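Local coordinates for protein membrane-bound lytic murein transglycosylase (Agrobacterium tumefaciens, PDB 2PNW) that probably cleaves the glycan strands of bacterial peptidoglycan as a lytic transglycosylase of the MltA family, leaving 1,6-anhydro-muramyl ends, at residues P119-P124 with Y258-R262; Y155-R159 with K209-V213; K180-F184 with V248-L252. All coordinates share one frame; numbering follows the deposited sequence.

Contact 1. Residues P119-P124 with Y258-R262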
ATOM      1  N   PRO A 119      -6.832  -3.338 -21.547  1.00 18.01           N
ATOM      2  CA  PRO A 119      -7.912  -2.733 -20.756  1.00 17.52           C
ATOM      3  C   PRO A 119      -7.568  -2.616 -19.269  1.00 17.37           C
ATOM      4  O   PRO A 119      -6.774  -3.413 -18.724  1.00 15.71           O
ATOM      5  CB  PRO A 119      -9.079  -3.690 -20.971  1.00 18.04           C
ATOM      6  CG  PRO A 119      -8.416  -5.045 -21.290  1.00 19.06           C
ATOM      7  CD  PRO A 119      -7.219  -4.636 -22.139  1.00 18.21           C
ATOM      8  N   ILE A 120      -8.192  -1.629 -18.628  1.00 17.12           N
ATOM      9  CA  ILE A 120      -8.175  -1.476 -17.185  1.00 17.49           C
ATOM     10  C   ILE A 120      -9.627  -1.670 -16.764  1.00 17.36           C
ATOM     11  O   ILE A 120     -10.506  -1.005 -17.299  1.00 16.37           O
ATOM     12  CB  ILE A 120      -7.708  -0.061 -16.794  1.00 17.15           C
ATOM     13  CG1 ILE A 120      -6.312   0.203 -17.384  1.00 17.98           C
ATOM     14  CG2 ILE A 120      -7.681   0.065 -15.277  1.00 18.74           C
ATOM     15  CD1 ILE A 120      -5.813   1.664 -17.213  1.00 19.06           C
ATOM     16  N   TYR A 121      -9.890  -2.612 -15.848  1.00 17.12           N
ATOM     17  CA  TYR A 121     -11.266  -3.031 -15.569  1.00 16.54           C
ATOM     18  C   TYR A 121     -11.797  -2.555 -14.223  1.00 16.95           C
ATOM     19  O   TYR A 121     -11.062  -2.568 -13.226  1.00 17.00           O
ATOM     20  CB  TYR A 121     -11.339  -4.556 -15.557  1.00 17.33           C
ATOM     21  CG  TYR A 121     -11.242  -5.213 -16.923  1.00 16.48           C
ATOM     22  CD1 TYR A 121     -12.248  -5.036 -17.887  1.00 16.85           C
ATOM     23  CD2 TYR A 121     -10.142  -6.028 -17.241  1.00 18.61           C
ATOM     24  CE1 TYR A 121     -12.160  -5.671 -19.156  1.00 16.84           C
ATOM     25  CE2 TYR A 121     -10.038  -6.664 -18.504  1.00 17.34           C
ATOM     26  CZ  TYR A 121     -11.052  -6.491 -19.440  1.00 17.63           C
ATOM     27  OH  TYR A 121     -10.943  -7.131 -20.669  1.00 18.54           O
ATOM     28  N   ARG A 122     -13.083  -2.185 -14.197  1.00 16.95           N
ATOM     29  CA  ARG A 122     -13.815  -1.993 -12.937  1.00 17.36           C
ATOM     30  C   ARG A 122     -14.190  -3.363 -12.404  1.00 16.52           C
ATOM     31  O   ARG A 122     -14.066  -4.369 -13.112  1.00 16.27           O
ATOM     32  CB  ARG A 122     -15.170  -1.284 -13.165  1.00 18.38           C
ATOM     33  CG  ARG A 122     -15.158   0.095 -13.729  1.00 20.30           C
ATOM     34  CD  ARG A 122     -16.629   0.616 -13.730  1.00 17.96           C
ATOM     35  NE  ARG A 122     -17.417   0.211 -14.893  1.00 17.56           N
ATOM     36  CZ  ARG A 122     -18.411  -0.673 -14.878  1.00 18.68           C
ATOM     37  NH1 ARG A 122     -18.782  -1.258 -13.737  1.00 19.99           N
ATOM     38  NH2 ARG A 122     -19.077  -0.945 -15.998  1.00 21.91           N
ATOM     39  N   ARG A 123     -14.718  -3.399 -11.173  1.00 15.68           N
ATOM     40  CA  ARG A 123     -15.110  -4.670 -10.577  1.00 15.54           C
ATOM     41  C   ARG A 123     -16.334  -5.270 -11.290  1.00 15.90           C
ATOM     42  O   ARG A 123     -17.392  -4.623 -11.372  1.00 15.85           O
ATOM     43  CB  ARG A 123     -15.430  -4.452  -9.098  1.00 15.98           C
ATOM     44  CG  ARG A 123     -15.740  -5.741  -8.349  1.00 14.30           C
ATOM     45  CD  ARG A 123     -16.162  -5.368  -6.928  1.00 16.79           C
ATOM     46  NE  ARG A 123     -16.450  -6.572  -6.148  1.00 17.40           N
ATOM     47  CZ  ARG A 123     -16.419  -6.616  -4.819  1.00 18.24           C
ATOM     48  NH1 ARG A 123     -16.115  -5.520  -4.112  1.00 17.48           N
ATOM     49  NH2 ARG A 123     -16.704  -7.772  -4.205  1.00 16.68           N
ATOM     50  N   PRO A 124     -16.208  -6.512 -11.801  1.00 16.36           N
ATOM     51  CA  PRO A 124     -17.351  -7.213 -12.421  1.00 16.46           C
ATOM     52  C   PRO A 124     -18.418  -7.486 -11.362  1.00 16.38           C
ATOM     53  O   PRO A 124     -18.070  -7.794 -10.228  1.00 16.64           O
ATOM     54  CB  PRO A 124     -16.739  -8.550 -12.868  1.00 15.66           C
ATOM     55  CG  PRO A 124     -15.244  -8.275 -12.976  1.00 17.55           C
ATOM     56  CD  PRO A 124     -14.973  -7.325 -11.854  1.00 16.23           C
ATOM     57  N   TYR A 258      -5.234 -10.502  -9.758  1.00 13.99           N
ATOM     58  CA  TYR A 258      -5.539  -9.440 -10.731  1.00 13.71           C
ATOM     59  C   TYR A 258      -6.362  -8.401  -9.989  1.00 13.67           C
ATOM     60  O   TYR A 258      -7.312  -8.760  -9.273  1.00 13.43           O
ATOM     61  CB  TYR A 258      -6.364 -10.010 -11.889  1.00 14.07           C
ATOM     62  CG  TYR A 258      -6.543  -9.073 -13.088  1.00 14.79           C
ATOM     63  CD1 TYR A 258      -5.678  -9.141 -14.180  1.00 15.59           C
ATOM     64  CD2 TYR A 258      -7.571  -8.126 -13.122  1.00 14.99           C
ATOM     65  CE1 TYR A 258      -5.829  -8.266 -15.302  1.00 15.47           C
ATOM     66  CE2 TYR A 258      -7.734  -7.260 -14.227  1.00 15.73           C
ATOM     67  CZ  TYR A 258      -6.869  -7.358 -15.319  1.00 17.36           C
ATOM     68  OH  TYR A 258      -7.028  -6.520 -16.417  1.00 17.93           O
ATOM     69  N   ILE A 259      -5.978  -7.141 -10.160  1.00 14.11           N
ATOM     70  CA  ILE A 259      -6.583  -6.018  -9.431  1.00 13.98           C
ATOM     71  C   ILE A 259      -7.664  -5.343 -10.269  1.00 14.69           C
ATOM     72  O   ILE A 259      -7.463  -5.059 -11.463  1.00 14.37           O
ATOM     73  CB  ILE A 259      -5.516  -4.961  -8.992  1.00 14.21           C
ATOM     74  CG1 ILE A 259      -4.401  -5.611  -8.159  1.00 13.81           C
ATOM     75  CG2 ILE A 259      -6.214  -3.748  -8.229  1.00 13.62           C
ATOM     76  CD1 ILE A 259      -4.915  -6.524  -6.981  1.00 13.65           C
ATOM     77  N   PHE A 260      -8.831  -5.129  -9.656  1.00 13.61           N
ATOM     78  CA  PHE A 260      -9.895  -4.314 -10.288  1.00 13.94           C
ATOM     79  C   PHE A 260      -9.963  -2.972  -9.575  1.00 13.42           C
ATOM     80  O   PHE A 260      -9.665  -2.884  -8.391  1.00 14.58           O
ATOM     81  CB  PHE A 260     -11.256  -5.026 -10.217  1.00 14.03           C
ATOM     82  CG  PHE A 260     -11.265  -6.333 -10.945  1.00 14.88           C
ATOM     83  CD1 PHE A 260     -11.370  -6.349 -12.333  1.00 13.16           C
ATOM     84  CD2 PHE A 260     -11.101  -7.532 -10.263  1.00 15.21           C
ATOM     85  CE1 PHE A 260     -11.367  -7.555 -13.030  1.00 15.72           C
ATOM     86  CE2 PHE A 260     -11.104  -8.752 -10.966  1.00 16.08           C
ATOM     87  CZ  PHE A 260     -11.218  -8.741 -12.354  1.00 13.81           C
ATOM     88  N   PHE A 261     -10.287  -1.925 -10.334  1.00 14.42           N
ATOM     89  CA  PHE A 261     -10.134  -0.547  -9.875  1.00 14.30           C
ATOM     90  C   PHE A 261     -11.479   0.167  -9.896  1.00 15.89           C
ATOM     91  O   PHE A 261     -12.436  -0.272 -10.556  1.00 15.69           O
ATOM     92  CB  PHE A 261      -9.126   0.215 -10.796  1.00 14.40           C
ATOM     93  CG  PHE A 261      -7.715  -0.302 -10.709  1.00 14.23           C
ATOM     94  CD1 PHE A 261      -6.825   0.221  -9.791  1.00 15.60           C
ATOM     95  CD2 PHE A 261      -7.287  -1.331 -11.556  1.00 16.50           C
ATOM     96  CE1 PHE A 261      -5.484  -0.263  -9.692  1.00 15.04           C
ATOM     97  CE2 PHE A 261      -5.979  -1.826 -11.463  1.00 15.93           C
ATOM     98  CZ  PHE A 261      -5.079  -1.296 -10.536  1.00 13.87           C
ATOM     99  N   ARG A 262     -11.537   1.280  -9.164  1.00 17.41           N
ATOM    100  CA  ARG A 262     -12.627   2.249  -9.261  1.00 19.70           C
ATOM    101  C   ARG A 262     -12.000   3.634  -9.397  1.00 20.81           C
ATOM    102  O   ARG A 262     -10.903   3.874  -8.905  1.00 17.93           O
ATOM    103  CB  ARG A 262     -13.490   2.228  -7.983  1.00 18.54           C
ATOM    104  CG  ARG A 262     -12.717   2.618  -6.724  1.00 21.60           C
ATOM    105  CD  ARG A 262     -13.614   2.603  -5.464  1.00 24.73           C
ATOM    106  NE  ARG A 262     -12.955   3.168  -4.268  1.00 33.63           N
ATOM    107  CZ  ARG A 262     -12.939   4.470  -3.940  1.00 35.90           C
ATOM    108  NH1 ARG A 262     -13.501   5.391  -4.721  1.00 37.81           N
ATOM    109  NH2 ARG A 262     -12.323   4.863  -2.830  1.00 37.03           N
TER
HETATM  110  O   HOH W   1      -6.284  -3.991 -15.566  1.00 21.51           O
HETATM  111  O   HOH W   2      -8.283  -3.822 -13.790  1.00 20.11           O
HETATM  112  O   HOH W   3     -14.918  -0.968  -9.658  1.00 17.10           O

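Contact 2. Residues Y155-R159 with K209-V213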
ATOM      1  N   TYR A 155     -14.205 -20.288  -8.291  1.00 17.97           N
ATOM      2  CA  TYR A 155     -13.051 -19.382  -8.308  1.00 16.69           C
ATOM      3  C   TYR A 155     -13.141 -18.414  -9.500  1.00 16.82           C
ATOM      4  O   TYR A 155     -13.514 -18.829 -10.614  1.00 15.30           O
ATOM      5  CB  TYR A 155     -11.738 -20.201  -8.364  1.00 16.97           C
ATOM      6  CG  TYR A 155     -11.476 -20.926  -7.064  1.00 17.10           C
ATOM      7  CD1 TYR A 155     -11.091 -20.225  -5.920  1.00 17.04           C
ATOM      8  CD2 TYR A 155     -11.676 -22.312  -6.971  1.00 18.53           C
ATOM      9  CE1 TYR A 155     -10.876 -20.887  -4.707  1.00 17.60           C
ATOM     10  CE2 TYR A 155     -11.479 -22.986  -5.767  1.00 16.91           C
ATOM     11  CZ  TYR A 155     -11.084 -22.260  -4.651  1.00 16.52           C
ATOM     12  OH  TYR A 155     -10.860 -22.907  -3.487  1.00 16.99           O
ATOM     13  N   PHE A 156     -12.762 -17.152  -9.280  1.00 15.44           N
ATOM     14  CA  PHE A 156     -12.763 -16.181 -10.362  1.00 15.76           C
ATOM     15  C   PHE A 156     -11.550 -16.486 -11.257  1.00 16.46           C
ATOM     16  O   PHE A 156     -10.524 -16.961 -10.750  1.00 16.28           O
ATOM     17  CB  PHE A 156     -12.720 -14.746  -9.814  1.00 15.61           C
ATOM     18  CG  PHE A 156     -13.126 -13.729 -10.828  1.00 15.38           C
ATOM     19  CD1 PHE A 156     -14.475 -13.433 -11.042  1.00 17.56           C
ATOM     20  CD2 PHE A 156     -12.155 -13.126 -11.650  1.00 14.65           C
ATOM     21  CE1 PHE A 156     -14.847 -12.492 -12.033  1.00 18.95           C
ATOM     22  CE2 PHE A 156     -12.523 -12.214 -12.634  1.00 17.52           C
ATOM     23  CZ  PHE A 156     -13.860 -11.898 -12.816  1.00 18.03           C
ATOM     24  N   PRO A 157     -11.675 -16.269 -12.582  1.00 17.99           N
ATOM     25  CA  PRO A 157     -10.513 -16.434 -13.481  1.00 17.30           C
ATOM     26  C   PRO A 157      -9.242 -15.713 -12.979  1.00 16.84           C
ATOM     27  O   PRO A 157      -9.341 -14.738 -12.228  1.00 17.03           O
ATOM     28  CB  PRO A 157     -11.009 -15.782 -14.763  1.00 17.75           C
ATOM     29  CG  PRO A 157     -12.459 -16.083 -14.770  1.00 20.55           C
ATOM     30  CD  PRO A 157     -12.889 -15.886 -13.348  1.00 16.79           C
ATOM     31  N   ASP A 158      -8.061 -16.191 -13.384  1.00 15.74           N
ATOM     32  CA  ASP A 158      -6.800 -15.565 -12.960  1.00 15.62           C
ATOM     33  C   ASP A 158      -6.313 -14.527 -13.970  1.00 14.30           C
ATOM     34  O   ASP A 158      -6.951 -14.321 -14.978  1.00 14.60           O
ATOM     35  CB  ASP A 158      -5.698 -16.626 -12.667  1.00 15.92           C
ATOM     36  CG  ASP A 158      -5.290 -17.419 -13.896  1.00 18.49           C
ATOM     37  OD1 ASP A 158      -5.757 -17.142 -15.025  1.00 16.59           O
ATOM     38  OD2 ASP A 158      -4.465 -18.338 -13.725  1.00 21.87           O
ATOM     39  N   ARG A 159      -5.191 -13.876 -13.667  1.00 13.64           N
ATOM     40  CA  ARG A 159      -4.647 -12.817 -14.510  1.00 14.09           C
ATOM     41  C   ARG A 159      -4.531 -13.279 -15.972  1.00 14.02           C
ATOM     42  O   ARG A 159      -4.950 -12.571 -16.915  1.00 13.59           O
ATOM     43  CB  ARG A 159      -3.270 -12.390 -13.964  1.00 12.40           C
ATOM     44  CG  ARG A 159      -2.532 -11.342 -14.838  1.00 12.33           C
ATOM     45  CD  ARG A 159      -1.216 -10.924 -14.220  1.00 13.94           C
ATOM     46  NE  ARG A 159      -1.402 -10.218 -12.955  1.00 16.00           N
ATOM     47  CZ  ARG A 159      -1.811  -8.945 -12.869  1.00 13.84           C
ATOM     48  NH1 ARG A 159      -2.058  -8.252 -13.987  1.00 13.76           N
ATOM     49  NH2 ARG A 159      -1.952  -8.382 -11.672  1.00 15.16           N
ATOM     50  N   LYS A 209     -10.232  -7.733  -6.103  1.00 15.32           N
ATOM     51  CA  LYS A 209      -9.261  -8.542  -6.822  1.00 14.42           C
ATOM     52  C   LYS A 209      -9.853  -9.910  -7.112  1.00 13.98           C
ATOM     53  O   LYS A 209     -10.774 -10.349  -6.443  1.00 13.00           O
ATOM     54  CB  LYS A 209      -7.944  -8.648  -6.039  1.00 14.04           C
ATOM     55  CG  LYS A 209      -8.091  -9.296  -4.635  1.00 15.22           C
ATOM     56  CD  LYS A 209      -6.778  -9.218  -3.828  1.00 15.61           C
ATOM     57  CE  LYS A 209      -7.025  -9.800  -2.438  1.00 22.14           C
ATOM     58  NZ  LYS A 209      -5.726  -9.977  -1.713  1.00 20.90           N
ATOM     59  N   ALA A 210      -9.291 -10.594  -8.101  1.00 13.48           N
ATOM     60  CA  ALA A 210      -9.756 -11.925  -8.489  1.00 14.09           C
ATOM     61  C   ALA A 210      -9.817 -12.919  -7.306  1.00 14.11           C
ATOM     62  O   ALA A 210     -10.665 -13.806  -7.298  1.00 14.85           O
ATOM     63  CB  ALA A 210      -8.867 -12.467  -9.638  1.00 14.69           C
ATOM     64  N   GLY A 211      -8.904 -12.791  -6.351  1.00 14.10           N
ATOM     65  CA  GLY A 211      -8.913 -13.607  -5.108  1.00 14.39           C
ATOM     66  C   GLY A 211      -7.619 -14.382  -4.893  1.00 15.19           C
ATOM     67  O   GLY A 211      -7.230 -14.707  -3.740  1.00 15.14           O
ATOM     68  N   HIS A 212      -6.939 -14.672  -6.007  1.00 14.32           N
ATOM     69  CA  HIS A 212      -5.699 -15.476  -5.973  1.00 14.86           C
ATOM     70  C   HIS A 212      -4.594 -14.766  -5.236  1.00 14.39           C
ATOM     71  O   HIS A 212      -4.552 -13.531  -5.174  1.00 14.34           O
ATOM     72  CB  HIS A 212      -5.256 -15.825  -7.401  1.00 13.55           C
ATOM     73  CG  HIS A 212      -6.398 -16.239  -8.260  1.00 15.68           C
ATOM     74  ND1 HIS A 212      -7.104 -17.396  -8.030  1.00 16.20           N
ATOM     75  CD2 HIS A 212      -7.001 -15.629  -9.308  1.00 14.42           C
ATOM     76  CE1 HIS A 212      -8.086 -17.493  -8.909  1.00 15.43           C
ATOM     77  NE2 HIS A 212      -8.044 -16.431  -9.699  1.00 17.17           N
ATOM     78  N   VAL A 213      -3.677 -15.551  -4.687  1.00 15.15           N
ATOM     79  CA  VAL A 213      -2.524 -15.007  -3.970  1.00 15.88           C
ATOM     80  C   VAL A 213      -1.675 -14.153  -4.916  1.00 15.43           C
ATOM     81  O   VAL A 213      -1.630 -14.399  -6.143  1.00 15.49           O
ATOM     82  CB  VAL A 213      -1.660 -16.163  -3.318  1.00 16.19           C
ATOM     83  CG1 VAL A 213      -0.941 -17.004  -4.400  1.00 17.65           C
ATOM     84  CG2 VAL A 213      -0.665 -15.612  -2.302  1.00 17.49           C
TER
HETATM   85  O   HOH W   4     -11.759 -16.150  -6.710  1.00 15.65           O

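Contact 3. Residues K180-F184 with V248-L252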
ATOM      1  N   LYS A 180       1.745  -3.127 -21.330  1.00 18.93           N
ATOM      2  CA  LYS A 180       1.312  -4.155 -20.370  1.00 19.61           C
ATOM      3  C   LYS A 180       2.157  -4.162 -19.100  1.00 18.04           C
ATOM      4  O   LYS A 180       1.634  -4.422 -18.007  1.00 18.28           O
ATOM      5  CB  LYS A 180       1.136  -5.558 -21.011  1.00 20.13           C
ATOM      6  CG  LYS A 180       2.374  -6.322 -21.353  1.00 23.98           C
ATOM      7  CD  LYS A 180       1.981  -7.582 -22.142  1.00 21.20           C
ATOM      8  CE  LYS A 180       3.093  -8.036 -23.056  1.00 25.28           C
ATOM      9  NZ  LYS A 180       2.628  -9.221 -23.863  1.00 20.46           N
ATOM     10  N   VAL A 181       3.454  -3.841 -19.214  1.00 17.36           N
ATOM     11  CA  VAL A 181       4.299  -3.821 -18.037  1.00 17.19           C
ATOM     12  C   VAL A 181       3.961  -2.633 -17.126  1.00 16.98           C
ATOM     13  O   VAL A 181       3.923  -2.769 -15.898  1.00 16.55           O
ATOM     14  CB  VAL A 181       5.806  -3.879 -18.385  1.00 18.24           C
ATOM     15  CG1 VAL A 181       6.635  -3.682 -17.114  1.00 16.87           C
ATOM     16  CG2 VAL A 181       6.116  -5.263 -19.012  1.00 17.75           C
ATOM     17  N   ASP A 182       3.697  -1.470 -17.727  1.00 16.85           N
ATOM     18  CA  ASP A 182       3.378  -0.300 -16.923  1.00 16.17           C
ATOM     19  C   ASP A 182       2.064  -0.577 -16.185  1.00 15.02           C
ATOM     20  O   ASP A 182       1.938  -0.244 -14.994  1.00 14.37           O
ATOM     21  CB  ASP A 182       3.250   0.959 -17.791  1.00 16.95           C
ATOM     22  CG  ASP A 182       4.620   1.535 -18.234  1.00 20.74           C
ATOM     23  OD1 ASP A 182       5.653   1.099 -17.715  1.00 25.92           O
ATOM     24  OD2 ASP A 182       4.645   2.428 -19.107  1.00 23.80           O
ATOM     25  N   LEU A 183       1.095  -1.175 -16.880  1.00 14.06           N
ATOM     26  CA  LEU A 183      -0.173  -1.522 -16.226  1.00 14.17           C
ATOM     27  C   LEU A 183       0.016  -2.573 -15.122  1.00 14.94           C
ATOM     28  O   LEU A 183      -0.599  -2.491 -14.046  1.00 14.40           O
ATOM     29  CB  LEU A 183      -1.194  -1.988 -17.258  1.00 14.43           C
ATOM     30  CG  LEU A 183      -2.531  -2.466 -16.685  1.00 15.39           C
ATOM     31  CD1 LEU A 183      -3.218  -1.374 -15.833  1.00 16.88           C
ATOM     32  CD2 LEU A 183      -3.400  -2.888 -17.852  1.00 17.39           C
ATOM     33  N   PHE A 184       0.839  -3.597 -15.389  1.00 14.78           N
ATOM     34  CA  PHE A 184       1.188  -4.554 -14.329  1.00 14.53           C
ATOM     35  C   PHE A 184       1.691  -3.873 -13.065  1.00 15.16           C
ATOM     36  O   PHE A 184       1.243  -4.190 -11.941  1.00 14.85           O
ATOM     37  CB  PHE A 184       2.211  -5.620 -14.840  1.00 14.40           C
ATOM     38  CG  PHE A 184       2.474  -6.728 -13.836  1.00 12.82           C
ATOM     39  CD1 PHE A 184       1.695  -7.883 -13.840  1.00 12.96           C
ATOM     40  CD2 PHE A 184       3.469  -6.591 -12.872  1.00 13.85           C
ATOM     41  CE1 PHE A 184       1.947  -8.930 -12.933  1.00 14.01           C
ATOM     42  CE2 PHE A 184       3.720  -7.629 -11.941  1.00 14.11           C
ATOM     43  CZ  PHE A 184       2.931  -8.799 -11.978  1.00 14.01           C
ATOM     44  N   VAL A 248       7.575 -12.079 -21.495  1.00 16.23           N
ATOM     45  CA  VAL A 248       6.886 -11.206 -20.542  1.00 16.46           C
ATOM     46  C   VAL A 248       5.610 -11.857 -20.014  1.00 15.73           C
ATOM     47  O   VAL A 248       5.439 -11.922 -18.801  1.00 16.93           O
ATOM     48  CB  VAL A 248       6.636  -9.802 -21.137  1.00 15.80           C
ATOM     49  CG1 VAL A 248       5.604  -9.024 -20.278  1.00 16.91           C
ATOM     50  CG2 VAL A 248       7.948  -9.069 -21.208  1.00 14.75           C
ATOM     51  N   ASP A 249       4.737 -12.349 -20.896  1.00 15.62           N
ATOM     52  CA  ASP A 249       3.456 -12.926 -20.425  1.00 16.62           C
ATOM     53  C   ASP A 249       3.661 -14.046 -19.426  1.00 17.36           C
ATOM     54  O   ASP A 249       2.968 -14.104 -18.410  1.00 17.02           O
ATOM     55  CB  ASP A 249       2.555 -13.414 -21.580  1.00 16.87           C
ATOM     56  CG  ASP A 249       2.023 -12.291 -22.427  1.00 19.50           C
ATOM     57  OD1 ASP A 249       2.046 -11.117 -21.987  1.00 22.26           O
ATOM     58  OD2 ASP A 249       1.562 -12.581 -23.554  1.00 24.16           O
ATOM     59  N   GLY A 250       4.599 -14.958 -19.699  1.00 17.09           N
ATOM     60  CA  GLY A 250       4.825 -16.096 -18.788  1.00 16.84           C
ATOM     61  C   GLY A 250       5.198 -15.655 -17.390  1.00 17.10           C
ATOM     62  O   GLY A 250       4.769 -16.253 -16.395  1.00 17.01           O
ATOM     63  N   VAL A 251       6.000 -14.591 -17.317  1.00 15.49           N
ATOM     64  CA  VAL A 251       6.453 -14.051 -16.059  1.00 15.95           C
ATOM     65  C   VAL A 251       5.302 -13.297 -15.361  1.00 14.99           C
ATOM     66  O   VAL A 251       5.061 -13.509 -14.194  1.00 14.55           O
ATOM     67  CB  VAL A 251       7.678 -13.131 -16.262  1.00 16.12           C
ATOM     68  CG1 VAL A 251       8.028 -12.367 -14.962  1.00 17.13           C
ATOM     69  CG2 VAL A 251       8.906 -13.973 -16.751  1.00 17.36           C
ATOM     70  N   LEU A 252       4.636 -12.388 -16.069  1.00 15.11           N
ATOM     71  CA  LEU A 252       3.536 -11.633 -15.418  1.00 14.74           C
ATOM     72  C   LEU A 252       2.454 -12.584 -14.925  1.00 14.23           C
ATOM     73  O   LEU A 252       1.879 -12.387 -13.852  1.00 14.08           O
ATOM     74  CB  LEU A 252       2.913 -10.642 -16.400  1.00 14.94           C
ATOM     75  CG  LEU A 252       3.905  -9.587 -16.923  1.00 14.27           C
ATOM     76  CD1 LEU A 252       3.124  -8.450 -17.626  1.00 16.27           C
ATOM     77  CD2 LEU A 252       4.829  -9.049 -15.789  1.00 15.27           C
TER

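Contact 1. Residues P119-P124 with Y258-R262
Tyr121 and Phe261 join the end of strand 118-121 to strand 259-263 in a buried crossing within the MltA-specific insert domain. The strand segments 119-121 and 259-262 lie at 76° to each other, so they do not run on as a regular ladder. One straight backbone bond links them, from Phe261 N to Tyr121 O at 3.1 Å. Next to it, Arg122 CA makes a CA-H...O contact with Phe261 O (3.2 Å). Three waters bridge the two segments. One joins Tyr121 N to Ile259 O, another Arg123 N to Phe261 O, and a third Pro119 O to the Tyr258 hydroxyl.

The Phe260 ring is held on both faces. Pro124 CD sits 3.8 Å from the ring centroid, in a CH-pi contact over the middle of one face. Tyr258 CD2 lies over the opposite face, toward the rim, and Tyr121 CB is at the edge. Tyr258 OH in turn approaches the edge of the Tyr121 ring, 3.3 Å from Tyr121 CD2.

Around this core, strand 118-121 pairs with strand 173-177 and strand 259-263 with strand 201-209. Helix 159-163 packs on Tyr121 and Tyr258, while His187 of helix 180-189 meets the rings of Tyr258 and Phe261 edge-to-face.

Contact 2. Residues Y155-R159 with K209-V213
His212 points its imidazole at the backbone of Phe156 and Pro157, and the contact is built around that ring. Both segments are loops. Residues 155-159 lead from strand 152-154 into helix 159-163, and residues 209-213 leave strand 201-209 toward helix 217-223. The carbonyl oxygens of Phe156 and Pro157 both lie at the edge of the His212 ring, in its plane. NE2 gives each of them a weak hydrogen bond. From His212 NE2 to Phe156 O it is short but bent, 2.7 Å with 128° at the hydrogen. From His212 NE2 to Pro157 O it is longer, 3.3 Å, and straighter at 147°. Asp158 comes alongside the same end of the ring, its CB 3.7 Å from His212 CD2.

Phe156 turns to Ala210 of the other loop. Its CG is anti to the backbone N (chi1 -163°), which carries the ring toward Ala210, where Phe156 CD2 meets the Ala210 methyl CB at 3.9 Å. That Ala210 CB also lies 3.5 Å from Pro157 O. Pro157 CD rests on one face of the Phe156 ring, toward the rim. A water completes the junction, accepting from Phe156 N and donating to Ala210 O.

Gly211 lets the chain turn between Ala210 and His212: at its backbone angles a CB would press against the carbonyl O of Ala210.

Asp158 is the N-cap of helix 159-163. Its OD1 accepts from Ala161 N, and its OD2 forms a salt bridge with Arg256. On the far side of the imidazole, ND1 bonds to the Tyr143 hydroxyl. Partners at both nitrogens probably restrict the rotation of the His212 ring. NE2 gives two weak bonds to consecutive carbonyls, so a side chain makes the direct polar link between the two loops.

Contact 3. Residues K180-F184 with V248-L252
The Phe184 ring carries Leu252 CD2 over the centre of one face, a CH-pi contact 3.8 Å from the centroid. This is a helix-helix contact in the MltA-specific insert domain. The segments 180-184, at the start of helix 180-189, and 248-252, a short helix, run nearly parallel, at 11°, with their axes 11.7 Å apart. The gap is bridged by Lys180, Phe184 and Leu252, with a valine pair between them. Phe184 and Leu252 pass in opposite directions. Phe184 CG is anti to the backbone N (chi1 -173°), which sends the ring across to the neighbouring helix. There Leu252 CB also meets Phe184 CD1 and CE1, and Phe184 CE1 comes 3.6 Å from Leu252 O.

One turn back, Val181 CG2 touches Val248 CG1 at 4.0 Å. Leu241 of helix 234-243 packs against both valines, and Ile217 of helix 217-223 against Phe184 and Leu252.

At the partly exposed rim the contact is a salt bridge. Lys180 stretches out beyond CG and meets Asp249 at about a right angle, its CE resting on Val248 CG1. The bridge uses one carboxylate oxygen: Lys180 NZ reaches the syn side of Asp249 OD1 at 2.7 Å, 34° out of the carboxylate plane.

Overall arrangement
From the N terminus, the chain first passes 119-124, then 155-159 and 180-184. It returns through 209-213, 248-252 and 258-262. Contact 1 closes the longest loop, and contacts 2 and 3 are nested inside it. Contact 2 closes the chain from 155-159 to 209-213, contact 3 from 180-184 to 248-252. These two cross, because their segments alternate along the chain. All three lie in the MltA-specific insert domain. Contact 1 joins two strands, contact 2 two loops and contact 3 two helices. They also touch one another. Phe260 packs on Phe156, and Tyr258 O probably bonds to Ala210 N. Leu183 reaches Pro119 and Ile120. Arg159 packs against both Phe184 and Leu252.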